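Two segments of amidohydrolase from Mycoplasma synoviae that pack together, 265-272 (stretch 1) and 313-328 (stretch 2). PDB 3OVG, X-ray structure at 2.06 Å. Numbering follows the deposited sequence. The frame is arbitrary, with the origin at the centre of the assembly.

Stretch 1 265-272: LQKHITLS
Stretch 2 (313-328) KEAIFDILVNNPKRVL

What forms the apolar centre of the contact? Ile 319, on the helix that runs from Lys 313 to about Val 327, with chi1 m and chi2 t, has more surface covered by the other stretch than any other residue here. Leu 271 (m, t) points its CA-to-CB bond toward the helix and brings CG to 3.6 Å from Ile 319 CG2, while Ile 269 (m, t) sets CG2 3.9 Å from Ile 319 CG1. Leu 271 CD1 also reaches Leu 320 CD2 at 4.2 Å. These branched aliphatic side chains are all buried, where they have no polar groups to satisfy.

How do strand and helix lie against each other? The short strand at 269-271, with extended phi/psi such as -134/128 at Ile 269, crosses the helix almost at a right angle: the directions differ by 88° and the axes approach to 6.6 Å. In register, the CA of Thr 270 is 4.8 Å from that of Ile 319. The backbones come close enough for a CA-H...O contact, Ile 319 CA to Ile 269 O at 3.4 Å. One water links them as well, accepting from Leu 271 N at 2.9 Å and donating to Ile 319 O at 2.7 Å.

What happens where the helix is irregular? A wider pi-type turn spans 318-322, with Asn 322 N bonded to Phe 317 O at 3.2 Å and Asn 323 N to Asp 318 O at 2.7 Å. A kink follows at Pro 324, whose ring nitrogen has no hydrogen to give to the preceding turn. Thr 270, chi1 p, packs its methyl here, CG2 lying 3.9 Å from Asn 323 CB and 4.1 Å from Pro 324 CG. Asn 323 (chi1 m) has its CA-to-CB bond toward stretch 1 and is buried beside the carbonyls of Gln 266, Lys 267 and Ile 269.

What fastens the polar edge? Asp 318, chi1 m, points toward stretch 1 and uses both carboxylate oxygens. Its OD2 accepts a nearly straight hydrogen bond from Gln 266 NE2 at 2.7 Å (chi1 p, chi2 t); its OD1 forms a salt bridge with Lys 267 NZ at 3.1 Å and accepts from Asn 322 ND2 at 2.8 Å. Lys 267 starts sideways, but its long chain (m, m, t, t) carries the amine to the acid. Farther along the helix, Arg 326 (t, t, p) donates from NH2 to Lys 267 O at 2.6 Å, the carbonyl lying at the guanidinium edge, near its plane.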

# COMPACT_ATOMS: atom_id res chain seq x y z
N LEU A 265 18.91 -40.39 -12.03
CA LEU A 265 18.04 -40.07 -10.91
C LEU A 265 16.56 -40.07 -11.28
O LEU A 265 15.72 -39.50 -10.54
CB LEU A 265 18.48 -38.71 -10.33
CG LEU A 265 19.95 -38.58 -9.86
CD1 LEU A 265 20.23 -37.23 -9.14
CD2 LEU A 265 20.32 -39.74 -8.92
N GLN A 266 16.20 -40.70 -12.39
CA GLN A 266 14.81 -40.64 -12.86
C GLN A 266 13.76 -41.23 -11.90
O GLN A 266 12.56 -40.91 -12.00
CB GLN A 266 14.64 -41.32 -14.21
CG GLN A 266 14.78 -42.84 -14.15
CD GLN A 266 14.93 -43.41 -15.54
OE1 GLN A 266 15.91 -43.09 -16.22
NE2 GLN A 266 13.94 -44.19 -15.99
N LYS A 267 14.17 -42.09 -10.99
CA LYS A 267 13.21 -42.63 -10.01
C LYS A 267 12.88 -41.65 -8.87
O LYS A 267 12.03 -41.97 -8.02
CB LYS A 267 13.75 -43.92 -9.42
CG LYS A 267 14.00 -45.05 -10.44
CD LYS A 267 12.73 -45.87 -10.70
CE LYS A 267 13.01 -46.99 -11.73
NZ LYS A 267 11.73 -47.68 -12.06
N HIS A 268 13.52 -40.48 -8.85
CA HIS A 268 13.36 -39.51 -7.76
C HIS A 268 12.67 -38.22 -8.16
O HIS A 268 12.87 -37.19 -7.52
CB HIS A 268 14.72 -39.22 -7.16
CG HIS A 268 15.29 -40.42 -6.49
ND1 HIS A 268 15.15 -40.65 -5.14
CD2 HIS A 268 15.94 -41.50 -7.00
CE1 HIS A 268 15.71 -41.81 -4.84
NE2 HIS A 268 16.20 -42.34 -5.95
N ILE A 269 11.81 -38.30 -9.17
CA ILE A 269 11.16 -37.14 -9.74
C ILE A 269 9.67 -37.40 -9.92
O ILE A 269 9.27 -38.39 -10.55
CB ILE A 269 11.76 -36.83 -11.11
CG1 ILE A 269 13.28 -36.63 -11.00
CG2 ILE A 269 11.06 -35.62 -11.76
CD1 ILE A 269 13.96 -36.34 -12.35
N THR A 270 8.83 -36.51 -9.42
CA THR A 270 7.45 -36.57 -9.82
C THR A 270 7.07 -35.22 -10.44
O THR A 270 7.87 -34.27 -10.41
CB THR A 270 6.51 -36.92 -8.64
OG1 THR A 270 6.74 -35.99 -7.59
CG2 THR A 270 6.79 -38.34 -8.14
N LEU A 271 5.88 -35.15 -11.01
CA LEU A 271 5.41 -33.93 -11.69
C LEU A 271 4.05 -33.51 -11.11
O LEU A 271 3.38 -34.29 -10.44
CB LEU A 271 5.29 -34.17 -13.19
CG LEU A 271 6.54 -34.00 -14.06
CD1 LEU A 271 6.16 -34.17 -15.52
CD2 LEU A 271 7.13 -32.60 -13.82
N SER A 272 3.67 -32.27 -11.39
CA SER A 272 2.49 -31.63 -10.82
C SER A 272 2.28 -30.33 -11.57
O SER A 272 3.19 -29.85 -12.25
CB SER A 272 2.71 -31.32 -9.34
OG SER A 272 3.73 -30.35 -9.16
N LYS A 313 10.88 -41.99 -23.00
CA LYS A 313 9.54 -42.36 -22.60
C LYS A 313 9.50 -43.17 -21.30
O LYS A 313 8.56 -43.05 -20.51
CB LYS A 313 8.85 -43.14 -23.71
CG LYS A 313 8.48 -42.29 -24.90
CD LYS A 313 7.57 -43.04 -25.84
CE LYS A 313 8.30 -44.22 -26.46
NZ LYS A 313 7.37 -45.38 -26.65
N GLU A 314 10.53 -43.99 -21.09
CA GLU A 314 10.64 -44.75 -19.86
C GLU A 314 10.76 -43.84 -18.64
O GLU A 314 10.08 -44.06 -17.66
CB GLU A 314 11.86 -45.69 -19.89
CG GLU A 314 11.83 -46.73 -21.01
CD GLU A 314 12.61 -46.27 -22.26
OE1 GLU A 314 12.19 -45.27 -22.92
OE2 GLU A 314 13.63 -46.94 -22.57
N ALA A 315 11.65 -42.86 -18.69
CA ALA A 315 11.82 -41.94 -17.56
C ALA A 315 10.52 -41.18 -17.30
O ALA A 315 10.11 -40.99 -16.14
CB ALA A 315 12.94 -40.97 -17.83
N ILE A 316 9.86 -40.76 -18.39
CA ILE A 316 8.57 -40.12 -18.26
C ILE A 316 7.58 -41.04 -17.56
O ILE A 316 6.83 -40.59 -16.68
CB ILE A 316 8.02 -39.62 -19.63
CG1 ILE A 316 8.89 -38.46 -20.15
CG2 ILE A 316 6.58 -39.16 -19.49
CD1 ILE A 316 8.39 -37.84 -21.45
N PHE A 317 7.60 -42.34 -17.91
CA PHE A 317 6.76 -43.34 -17.26
C PHE A 317 7.03 -43.45 -15.74
O PHE A 317 6.08 -43.53 -14.95
CB PHE A 317 6.89 -44.75 -17.90
CG PHE A 317 5.79 -45.71 -17.47
CD1 PHE A 317 4.54 -45.64 -18.05
CD2 PHE A 317 6.01 -46.63 -16.47
CE1 PHE A 317 3.51 -46.51 -17.66
CE2 PHE A 317 4.98 -47.49 -16.05
CZ PHE A 317 3.74 -47.44 -16.66
N ASP A 318 8.30 -43.50 -15.37
CA ASP A 318 8.67 -43.49 -13.97
C ASP A 318 8.14 -42.23 -13.30
O ASP A 318 7.54 -42.31 -12.23
CB ASP A 318 10.18 -43.54 -13.79
CG ASP A 318 10.76 -44.92 -14.07
OD1 ASP A 318 10.02 -45.92 -14.03
OD2 ASP A 318 11.97 -44.98 -14.30
N ILE A 319 8.35 -41.09 -13.94
CA ILE A 319 7.92 -39.81 -13.37
C ILE A 319 6.40 -39.72 -13.09
O ILE A 319 5.97 -39.22 -12.05
CB ILE A 319 8.36 -38.64 -14.24
CG1 ILE A 319 9.87 -38.44 -14.12
CG2 ILE A 319 7.63 -37.39 -13.81
CD1 ILE A 319 10.45 -37.48 -15.19
N LEU A 320 5.59 -40.19 -14.03
CA LEU A 320 4.14 -40.06 -13.93
C LEU A 320 3.49 -41.25 -13.20
O LEU A 320 2.43 -41.08 -12.60
CB LEU A 320 3.50 -39.91 -15.33
CG LEU A 320 3.91 -38.70 -16.19
CD1 LEU A 320 3.36 -38.83 -17.58
CD2 LEU A 320 3.40 -37.40 -15.54
N VAL A 321 4.08 -42.44 -13.31
CA VAL A 321 3.40 -43.68 -12.87
C VAL A 321 4.14 -44.46 -11.80
O VAL A 321 3.61 -44.70 -10.73
CB VAL A 321 3.14 -44.62 -14.06
CG1 VAL A 321 2.35 -45.85 -13.62
CG2 VAL A 321 2.39 -43.87 -15.12
N ASN A 322 5.38 -44.86 -12.11
CA ASN A 322 6.19 -45.66 -11.19
C ASN A 322 6.65 -44.95 -9.89
O ASN A 322 6.57 -45.53 -8.80
CB ASN A 322 7.40 -46.30 -11.91
CG ASN A 322 6.98 -47.43 -12.86
OD1 ASN A 322 6.00 -48.13 -12.61
ND2 ASN A 322 7.73 -47.60 -13.95
N ASN A 323 7.10 -43.72 -10.01
CA ASN A 323 7.56 -42.99 -8.84
C ASN A 323 6.40 -42.70 -7.88
O ASN A 323 6.50 -42.93 -6.68
CB ASN A 323 8.31 -41.72 -9.25
CG ASN A 323 9.54 -42.03 -10.13
OD1 ASN A 323 10.15 -41.11 -10.72
ND2 ASN A 323 9.89 -43.30 -10.25
N PRO A 324 5.26 -42.24 -8.42
CA PRO A 324 4.14 -42.02 -7.48
C PRO A 324 3.61 -43.31 -6.84
O PRO A 324 3.13 -43.29 -5.69
CB PRO A 324 3.07 -41.34 -8.34
CG PRO A 324 3.81 -40.78 -9.52
CD PRO A 324 4.96 -41.74 -9.78
N LYS A 325 3.68 -44.42 -7.59
CA LYS A 325 3.27 -45.71 -7.09
C LYS A 325 4.11 -46.08 -5.87
O LYS A 325 3.61 -46.65 -4.88
CB LYS A 325 3.39 -46.77 -8.21
CG LYS A 325 3.07 -48.18 -7.79
CD LYS A 325 2.48 -48.98 -8.98
CE LYS A 325 3.53 -49.58 -9.88
NZ LYS A 325 3.82 -51.01 -9.51
N ARG A 326 5.39 -45.74 -5.96
CA ARG A 326 6.34 -45.90 -4.86
C ARG A 326 6.10 -44.93 -3.71
O ARG A 326 5.89 -45.34 -2.58
CB ARG A 326 7.78 -45.75 -5.36
CG ARG A 326 8.79 -45.78 -4.25
CD ARG A 326 10.23 -45.79 -4.78
NE ARG A 326 10.63 -44.55 -5.47
CZ ARG A 326 10.80 -43.38 -4.87
NH1 ARG A 326 10.59 -43.26 -3.56
NH2 ARG A 326 11.17 -42.31 -5.57
N VAL A 327 6.12 -43.63 -3.99
CA VAL A 327 6.16 -42.64 -2.92
C VAL A 327 4.82 -42.43 -2.21
O VAL A 327 4.81 -41.96 -1.08
CB VAL A 327 6.72 -41.30 -3.41
CG1 VAL A 327 8.11 -41.49 -3.97
CG2 VAL A 327 5.79 -40.66 -4.47
N LEU A 328 3.71 -42.81 -2.85
CA LEU A 328 2.38 -42.62 -2.26
C LEU A 328 1.85 -43.87 -1.55
O LEU A 328 0.78 -43.82 -0.92
CB LEU A 328 1.37 -42.18 -3.34
CG LEU A 328 1.62 -40.81 -3.99
CD1 LEU A 328 0.56 -40.60 -5.08
CD2 LEU A 328 1.49 -39.70 -2.95
O HOH W 1 4.15 -37.46 -11.20